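Local coordinates for DHHA1 domain protein (Clostridium perfringens, PDB 3KEW) that probably hydrolyses mischarged tRNA(Ala), such as seryl-tRNA(Ala), as zinc-dependent editing proteins related to alanyl-tRNA synthetase do, at residues 119-123 with 124-128; 132-135 with 136-140; 147-151 with 152-156; 185-188 with 189-192. All blocks are in the same frame, centred on the assembly; numbering follows the deposited sequence.

Contact 1. Residues 119-123 with 124-128; sequences FHLGK and EISTV
His120 and Thr127 face each other as a hydrogen-bonded pair of antiparallel strands, and their side chains stand on the same face of the hairpin. Thr127 N donates to His120 O at 2.8 Å, while His120 N reaches Thr127 O at 2.9 Å; the first lies in the carbonyl plane, but the second donor rises 41° above the plane of its acceptor. Beside this backbone ring, CB of His120 comes within 3.4 Å of Thr127 OG1. The hydroxyl takes that place because it sits between its own backbone N and carbonyl carbon (chi1 59°), whereas the imidazole is carried on with CG anti to the backbone N (chi1 174°). Thr127 OG1 approaches this ring obliquely.

At the closed end, Lys123 and Glu124 form the two-residue tip, both with helix-like backbone angles. Their charged ends diverge: Lys123 NZ is 7.1 Å from Glu124 OE2, and it makes a long, weak ion pair with Asp93 instead. A weak bond from Gly122 N to Ile125 O, 3.0 Å, spans the base of the turn.

Along the other face run Phe119, Leu121, Ser126 and Val128, which touch Gln101, His98, Gln97 and Ser105 of helix 88-112; the Phe119 side chain is about 5 Å from the zinc ion. Strand 116-121 is an outermost strand of its four-stranded antiparallel sheet, and strand 126-131 continues that sheet through backbone bonds to strand 220-227.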
# COMPACT_ATOMS: atom_id res chain seq x y z
N PHE A 119 11.88 5.06 -2.72
CA PHE A 119 10.74 5.51 -1.92
C PHE A 119 10.81 4.92 -0.52
O PHE A 119 11.40 3.86 -0.32
CB PHE A 119 9.37 5.18 -2.56
CG PHE A 119 9.28 3.78 -3.14
CD1 PHE A 119 8.86 2.71 -2.36
CD2 PHE A 119 9.58 3.55 -4.49
CE1 PHE A 119 8.77 1.43 -2.90
CE2 PHE A 119 9.49 2.27 -5.04
CZ PHE A 119 9.08 1.20 -4.24
N HIS A 120 10.24 5.61 0.45
CA HIS A 120 10.16 5.09 1.80
C HIS A 120 8.84 5.54 2.39
O HIS A 120 8.51 6.72 2.35
CB HIS A 120 11.31 5.58 2.68
CG HIS A 120 11.19 5.18 4.12
ND1 HIS A 120 11.53 3.93 4.59
CD2 HIS A 120 10.76 5.87 5.21
CE1 HIS A 120 11.32 3.86 5.89
NE2 HIS A 120 10.85 5.03 6.29
N LEU A 121 8.09 4.58 2.94
CA LEU A 121 6.84 4.88 3.63
C LEU A 121 7.07 4.67 5.12
O LEU A 121 7.27 3.55 5.57
CB LEU A 121 5.71 3.98 3.12
CG LEU A 121 5.54 3.84 1.59
CD1 LEU A 121 4.53 2.76 1.29
CD2 LEU A 121 5.12 5.15 0.95
N GLY A 122 7.10 5.76 5.88
CA GLY A 122 7.33 5.67 7.32
C GLY A 122 6.07 6.06 8.06
O GLY A 122 5.11 6.50 7.44
N LYS A 123 6.07 5.94 9.38
CA LYS A 123 4.89 6.23 10.18
C LYS A 123 4.67 7.71 10.33
O LYS A 123 3.56 8.18 10.36
CB LYS A 123 4.99 5.60 11.57
CG LYS A 123 3.66 5.48 12.35
CD LYS A 123 2.42 5.58 11.47
CE LYS A 123 1.44 4.43 11.69
NZ LYS A 123 0.01 4.88 11.61
N GLU A 124 5.75 8.44 10.42
CA GLU A 124 5.69 9.89 10.57
C GLU A 124 5.70 10.63 9.23
O GLU A 124 4.84 11.48 8.96
CB GLU A 124 6.80 10.41 11.49
CG GLU A 124 6.64 10.05 12.98
CD GLU A 124 5.28 10.44 13.56
OE1 GLU A 124 4.84 11.59 13.36
OE2 GLU A 124 4.66 9.59 14.22
N ILE A 125 6.67 10.28 8.38
CA ILE A 125 6.84 10.94 7.09
C ILE A 125 7.08 9.90 5.98
O ILE A 125 7.39 8.76 6.27
CB ILE A 125 7.99 12.01 7.15
CG1 ILE A 125 7.81 13.10 6.08
CG2 ILE A 125 9.38 11.37 7.11
CD1 ILE A 125 6.72 14.11 6.37
N SER A 126 6.90 10.29 4.73
CA SER A 126 7.21 9.41 3.61
C SER A 126 8.12 10.16 2.66
O SER A 126 8.03 11.39 2.58
CB SER A 126 5.94 8.98 2.87
OG SER A 126 4.97 8.43 3.74
N THR A 127 8.98 9.43 1.95
CA THR A 127 9.83 10.03 0.92
C THR A 127 9.70 9.34 -0.44
O THR A 127 9.27 8.18 -0.55
CB THR A 127 11.33 10.10 1.32
OG1 THR A 127 11.83 8.79 1.60
CG2 THR A 127 11.54 10.97 2.55
N VAL A 128 10.05 10.09 -1.47
CA VAL A 128 10.22 9.59 -2.84
C VAL A 128 11.51 10.24 -3.38
O VAL A 128 11.76 11.43 -3.13
CB VAL A 128 8.94 9.86 -3.72
CG1 VAL A 128 8.67 11.37 -3.96
CG2 VAL A 128 9.03 9.12 -5.05

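Contact 2. Residues 132-135 with 136-140; sequences GFLD and EKTIR
Asp135 OD1 is the polar atom round which this turn gathers: Thr138 N donates to it at 3.0 Å with an N-H...O angle of 156°, nearly along the C-O axis of the carboxylate. The Thr138 hydroxyl stands close as well, with OG1 2.9 Å from Asp135 OD1 and also 2.9 Å from Asp135 O. The carboxylate can fold back over the first helical turn because Asp135 CG lies between its own backbone N and carbonyl carbon (chi1 52°). The two side chains cross at about a right angle, and the methyl CG2 of Thr138 presses to 3.3 Å from OD1.

Asp135 is thus the N-cap of helix 136-152, its carboxylate taking up an amide proton that has no earlier helical carbonyl to meet. A negative charge here would probably interact favourably with the helix dipole. The regular helical pattern starts with Ile139 N to Asp135 O, 3.3 Å.

Flanking the cap, Leu134 and Ile139 form a hydrophobic staple, the residue before the N-cap meeting the fourth of the helix. Leu134 CB lies 3.8 Å from Ile139 CG1, and the side chains again cross nearly at right angles. Leu134 continues onto Phe108 of helix 88-112, whereas Ile139 also touches Trp214 of strand 209-217.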
# COMPACT_ATOMS: atom_id res chain seq x y z
N GLY A 132 18.13 13.19 -10.35
CA GLY A 132 18.60 14.50 -10.79
C GLY A 132 18.27 15.61 -9.82
O GLY A 132 17.56 15.41 -8.83
N PHE A 133 18.82 16.79 -10.11
CA PHE A 133 18.50 18.01 -9.37
C PHE A 133 17.15 18.53 -9.86
O PHE A 133 16.85 18.51 -11.06
CB PHE A 133 19.59 19.07 -9.58
CG PHE A 133 19.21 20.46 -9.10
CD1 PHE A 133 19.26 20.79 -7.74
CD2 PHE A 133 18.80 21.44 -10.01
CE1 PHE A 133 18.91 22.07 -7.30
CE2 PHE A 133 18.44 22.72 -9.58
CZ PHE A 133 18.50 23.04 -8.22
N LEU A 134 16.34 18.99 -8.91
CA LEU A 134 15.08 19.63 -9.24
C LEU A 134 15.01 20.97 -8.52
O LEU A 134 15.31 21.06 -7.33
CB LEU A 134 13.90 18.76 -8.80
CG LEU A 134 13.70 17.36 -9.38
CD1 LEU A 134 12.66 16.65 -8.53
CD2 LEU A 134 13.26 17.43 -10.82
N ASP A 135 14.62 22.00 -9.25
CA ASP A 135 14.42 23.30 -8.63
C ASP A 135 13.03 23.36 -7.97
O ASP A 135 12.18 22.50 -8.22
CB ASP A 135 14.64 24.45 -9.62
CG ASP A 135 13.85 24.29 -10.91
OD1 ASP A 135 12.65 23.95 -10.86
OD2 ASP A 135 14.42 24.52 -12.00
N GLU A 136 12.82 24.38 -7.14
CA GLU A 136 11.55 24.57 -6.43
C GLU A 136 10.36 24.70 -7.38
O GLU A 136 9.29 24.15 -7.12
CB GLU A 136 11.64 25.78 -5.50
CG GLU A 136 10.39 26.06 -4.69
CD GLU A 136 10.49 27.30 -3.83
OE1 GLU A 136 11.61 27.79 -3.60
OE2 GLU A 136 9.43 27.77 -3.37
N LYS A 137 10.57 25.40 -8.49
CA LYS A 137 9.53 25.59 -9.50
C LYS A 137 8.94 24.26 -10.00
O LYS A 137 7.73 24.10 -10.01
CB LYS A 137 10.08 26.41 -10.68
CG LYS A 137 9.10 26.55 -11.85
CD LYS A 137 9.68 27.38 -12.97
CE LYS A 137 8.91 27.15 -14.27
NZ LYS A 137 9.09 28.26 -15.25
N THR A 138 9.80 23.32 -10.39
CA THR A 138 9.37 22.05 -10.98
C THR A 138 8.70 21.15 -9.94
O THR A 138 7.72 20.48 -10.24
CB THR A 138 10.53 21.28 -11.64
OG1 THR A 138 11.63 21.21 -10.73
CG2 THR A 138 10.99 21.97 -12.93
N ILE A 139 9.24 21.17 -8.72
CA ILE A 139 8.69 20.42 -7.60
C ILE A 139 7.27 20.90 -7.28
O ILE A 139 6.33 20.08 -7.20
CB ILE A 139 9.64 20.49 -6.39
CG1 ILE A 139 10.89 19.65 -6.68
CG2 ILE A 139 8.93 20.01 -5.10
CD1 ILE A 139 11.94 19.70 -5.61
N ARG A 140 7.09 22.22 -7.16
CA ARG A 140 5.76 22.80 -6.89
C ARG A 140 4.77 22.59 -8.04
O ARG A 140 3.58 22.48 -7.80
CB ARG A 140 5.86 24.28 -6.50
CG ARG A 140 6.57 24.55 -5.17
CD ARG A 140 5.89 23.90 -4.00
NE ARG A 140 6.69 24.03 -2.78
CZ ARG A 140 6.46 23.37 -1.65
NH1 ARG A 140 5.46 22.50 -1.58
NH2 ARG A 140 7.25 23.57 -0.60

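Contact 3. Residues 147-151 with 152-156; sequences NRLIF and ENLEV
Helix 136-152 ends here, where Glu152 and Asn153 still bond back to the last turn before the chain leaves for strand 156-159. Glu152 N donates to Arg148 O at 2.9 Å, a regular helical bond. Asn153 is the first residue to depart from helical backbone angles, adopting a positive phi of 59°, and its N makes only weak bonds to Leu149 O and Ile150 O, each 3.1 Å long. The closure expected of a Schellman motif is absent: Leu154 N stays 3.9 Å from Leu149 O, and the hydroxyl of Thr203 joins the two, accepting from Leu154 N and donating to Leu149 O.

On the outer side, NH1 of Arg148 lies 3.8 Å from Glu152 CG, its guanidinium plane turned 39° from the carboxylate. NH1 to Glu152 OE2 is 4.2 Å, beyond a salt bridge, and the actual salt-bridge partner of Arg148 is Glu145 through NH2.

Inward, Leu149 packs on Cys107 of helix 88-112, and Leu154 on Ile187 of strand 184-187. The leucines also meet each other across the helix end: Leu154 CD1 is wedged against both Leu149 methyls, 4.1 Å from CD1 and 4.1 Å from CD2.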
# COMPACT_ATOMS: atom_id res chain seq x y z
N ASN A 147 -2.33 17.19 -7.10
CA ASN A 147 -3.57 17.66 -6.51
C ASN A 147 -4.67 17.90 -7.53
O ASN A 147 -5.84 17.66 -7.25
CB ASN A 147 -3.33 18.91 -5.68
CG ASN A 147 -2.78 18.59 -4.32
OD1 ASN A 147 -3.44 17.97 -3.51
ND2 ASN A 147 -1.54 19.02 -4.06
N ARG A 148 -4.28 18.34 -8.73
CA ARG A 148 -5.21 18.46 -9.84
C ARG A 148 -5.81 17.12 -10.26
O ARG A 148 -7.01 17.03 -10.52
CB ARG A 148 -4.55 19.15 -11.04
CG ARG A 148 -5.55 19.47 -12.15
CD ARG A 148 -4.89 19.97 -13.40
NE ARG A 148 -4.17 18.91 -14.12
CZ ARG A 148 -4.73 18.08 -15.00
NH1 ARG A 148 -6.02 18.15 -15.29
NH2 ARG A 148 -3.98 17.17 -15.60
N LEU A 149 -4.97 16.08 -10.31
CA LEU A 149 -5.46 14.74 -10.67
C LEU A 149 -6.24 14.06 -9.54
O LEU A 149 -7.08 13.20 -9.82
CB LEU A 149 -4.32 13.84 -11.20
CG LEU A 149 -3.68 14.24 -12.54
CD1 LEU A 149 -2.53 13.29 -12.89
CD2 LEU A 149 -4.72 14.30 -13.67
N ILE A 150 -5.97 14.44 -8.29
CA ILE A 150 -6.83 14.03 -7.16
C ILE A 150 -8.26 14.51 -7.41
O ILE A 150 -9.22 13.73 -7.36
CB ILE A 150 -6.32 14.58 -5.80
CG1 ILE A 150 -5.04 13.86 -5.35
CG2 ILE A 150 -7.41 14.42 -4.72
CD1 ILE A 150 -4.42 14.38 -4.04
N PHE A 151 -8.39 15.79 -7.74
CA PHE A 151 -9.71 16.31 -7.96
C PHE A 151 -10.32 15.90 -9.31
O PHE A 151 -11.54 15.84 -9.43
CB PHE A 151 -9.80 17.80 -7.60
CG PHE A 151 -9.56 18.05 -6.13
CD1 PHE A 151 -8.42 18.72 -5.70
CD2 PHE A 151 -10.45 17.56 -5.17
CE1 PHE A 151 -8.18 18.93 -4.34
CE2 PHE A 151 -10.22 17.76 -3.81
CZ PHE A 151 -9.09 18.45 -3.40
N GLU A 152 -9.48 15.51 -10.27
CA GLU A 152 -9.98 14.89 -11.52
C GLU A 152 -10.51 13.46 -11.28
O GLU A 152 -11.26 12.93 -12.11
CB GLU A 152 -8.90 14.87 -12.60
CG GLU A 152 -8.64 16.21 -13.28
CD GLU A 152 -9.81 16.70 -14.12
OE1 GLU A 152 -10.47 15.86 -14.77
OE2 GLU A 152 -10.06 17.92 -14.13
N ASN A 153 -10.10 12.86 -10.17
CA ASN A 153 -10.57 11.54 -9.70
C ASN A 153 -10.33 10.38 -10.66
O ASN A 153 -11.28 9.74 -11.13
CB ASN A 153 -12.04 11.60 -9.26
CG ASN A 153 -12.42 10.45 -8.34
OD1 ASN A 153 -11.58 9.61 -7.99
ND2 ASN A 153 -13.68 10.41 -7.92
N LEU A 154 -9.06 10.08 -10.94
CA LEU A 154 -8.74 8.98 -11.85
C LEU A 154 -8.95 7.65 -11.15
O LEU A 154 -8.77 7.53 -9.94
CB LEU A 154 -7.31 9.10 -12.37
CG LEU A 154 -6.81 10.43 -12.92
CD1 LEU A 154 -5.36 10.30 -13.32
CD2 LEU A 154 -7.67 10.92 -14.08
N GLU A 155 -9.37 6.65 -11.93
CA GLU A 155 -9.50 5.29 -11.45
C GLU A 155 -8.11 4.69 -11.17
O GLU A 155 -7.18 4.87 -11.96
CB GLU A 155 -10.23 4.44 -12.50
CG GLU A 155 -10.65 3.05 -12.01
CD GLU A 155 -11.12 2.13 -13.13
OE1 GLU A 155 -11.04 2.51 -14.31
OE2 GLU A 155 -11.55 1.00 -12.81
N VAL A 156 -7.98 4.02 -10.03
CA VAL A 156 -6.77 3.28 -9.70
C VAL A 156 -7.11 1.78 -9.65
O VAL A 156 -7.76 1.32 -8.71
CB VAL A 156 -6.14 3.75 -8.36
CG1 VAL A 156 -4.82 3.03 -8.11
CG2 VAL A 156 -5.93 5.27 -8.35

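Contact 4. Residues 185-188 with 189-192; sequences VEIV and GLDL
Ile187 supplies the backbone bonds that close this hairpin against Leu190 and Asp191. Its O accepts from two amides: Leu190 N at 2.8 Å, tilted 27° from the carbonyl plane, and Asp191 N at 3.0 Å, in that plane and on a lone pair. Two donors on one carbonyl fix the direction of the peptide on entry to the turn. The return bond, Ile187 N to Asp191 O, is weak at 2.8 Å because its angle at hydrogen is only 121°. Next to it, Glu186 CA makes a CA-H...O contact with Asp191 O at 3.4 Å.

Apolar packing follows the same residues. Ile187 and Leu190 lie side by side, pointing the same way, with Ile187 CG2 3.9 Å from Leu190 CB. That methyl branch, anti to the backbone N of Ile187, is thereby set over the turn. Both side chains continue onto helix 88-112, where Ile187 reaches the zinc ligand His102 and Leu190 touches Leu103.

The two acidic side chains leave on opposite faces of the hairpin, Glu186 on the face of Leu192 and Asp191 on that of Ile187. Glu186 extends fully from CG, brings its CG to 3.5 Å from Asp191 O, and hydrogen-bonds to the hydroxyl of Tyr159 through OE1. The buried carboxylate of Asp191 is satisfied by a salt bridge from Arg172 to OD1 and by Asn193 ND2 at OD2.

Val188 and Gly189 have the backbone angles of a type II turn, glycine taking the positive-phi position. With Leu190 they form the three-residue connection of a tight antiparallel hairpin, within the second additional domain of threonyl- and alanyl-tRNA synthetases.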
# COMPACT_ATOMS: atom_id res chain seq x y z
N VAL A 185 -0.56 -2.21 -10.24
CA VAL A 185 -1.33 -1.04 -9.83
C VAL A 185 -1.26 0.02 -10.92
O VAL A 185 -0.17 0.49 -11.28
CB VAL A 185 -0.84 -0.45 -8.50
CG1 VAL A 185 -1.60 0.84 -8.18
CG2 VAL A 185 -1.02 -1.46 -7.38
N GLU A 186 -2.43 0.39 -11.45
CA GLU A 186 -2.52 1.27 -12.60
C GLU A 186 -3.34 2.52 -12.28
O GLU A 186 -4.54 2.42 -12.01
CB GLU A 186 -3.16 0.53 -13.77
CG GLU A 186 -3.37 1.37 -15.03
CD GLU A 186 -4.13 0.62 -16.12
OE1 GLU A 186 -4.42 -0.58 -15.94
OE2 GLU A 186 -4.43 1.23 -17.17
N ILE A 187 -2.69 3.68 -12.31
CA ILE A 187 -3.43 4.95 -12.27
C ILE A 187 -3.90 5.24 -13.69
O ILE A 187 -3.09 5.64 -14.54
CB ILE A 187 -2.59 6.11 -11.69
CG1 ILE A 187 -2.06 5.73 -10.29
CG2 ILE A 187 -3.42 7.41 -11.65
CD1 ILE A 187 -1.03 6.69 -9.70
N VAL A 188 -5.18 5.01 -13.96
CA VAL A 188 -5.72 5.01 -15.33
C VAL A 188 -5.46 6.33 -16.06
O VAL A 188 -5.95 7.39 -15.65
CB VAL A 188 -7.22 4.61 -15.39
CG1 VAL A 188 -7.77 4.73 -16.81
CG2 VAL A 188 -7.42 3.19 -14.87
N GLY A 189 -4.66 6.25 -17.11
CA GLY A 189 -4.30 7.41 -17.92
C GLY A 189 -2.95 8.01 -17.58
O GLY A 189 -2.41 8.81 -18.35
N LEU A 190 -2.40 7.64 -16.43
CA LEU A 190 -1.15 8.22 -15.96
C LEU A 190 0.01 7.23 -15.85
O LEU A 190 1.06 7.44 -16.45
CB LEU A 190 -1.35 8.94 -14.62
CG LEU A 190 -0.12 9.60 -13.99
CD1 LEU A 190 0.27 10.89 -14.72
CD2 LEU A 190 -0.37 9.88 -12.52
N ASP A 191 -0.18 6.16 -15.08
CA ASP A 191 0.92 5.29 -14.66
C ASP A 191 0.48 3.83 -14.50
O ASP A 191 -0.69 3.55 -14.25
CB ASP A 191 1.51 5.81 -13.35
CG ASP A 191 3.03 5.65 -13.26
OD1 ASP A 191 3.72 5.70 -14.31
OD2 ASP A 191 3.53 5.49 -12.13
N LEU A 192 1.43 2.91 -14.65
CA LEU A 192 1.19 1.47 -14.55
C LEU A 192 2.47 0.82 -14.06
O LEU A 192 3.46 0.76 -14.80
CB LEU A 192 0.81 0.91 -15.92
CG LEU A 192 0.24 -0.50 -16.13
CD1 LEU A 192 -0.35 -0.56 -17.52
CD2 LEU A 192 1.29 -1.58 -15.99

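The four contacts follow in series along the chain, each closing before the next begins. Contact 1 leads straight into contact 2 through strand 126-131, their centres about 19 Å apart. Contacts 2 and 3 sit at the start and end of helix 136-152, with centres about 22 Å apart. Contacts 3 and 4 are the closest pair, centres about 11 Å apart, and they touch: Glu155 O lies 2.8 Å from Val188 N, probably a hydrogen bond, just beyond the ends of strands 156-159 and 184-187, which pair in a three-stranded sheet. Contacts 1 and 4 are hairpins of different sheets, both packing on helix 88-112, which provides zinc ligands His98 and His102; Cys195 is the third, consistent with an editing site between them.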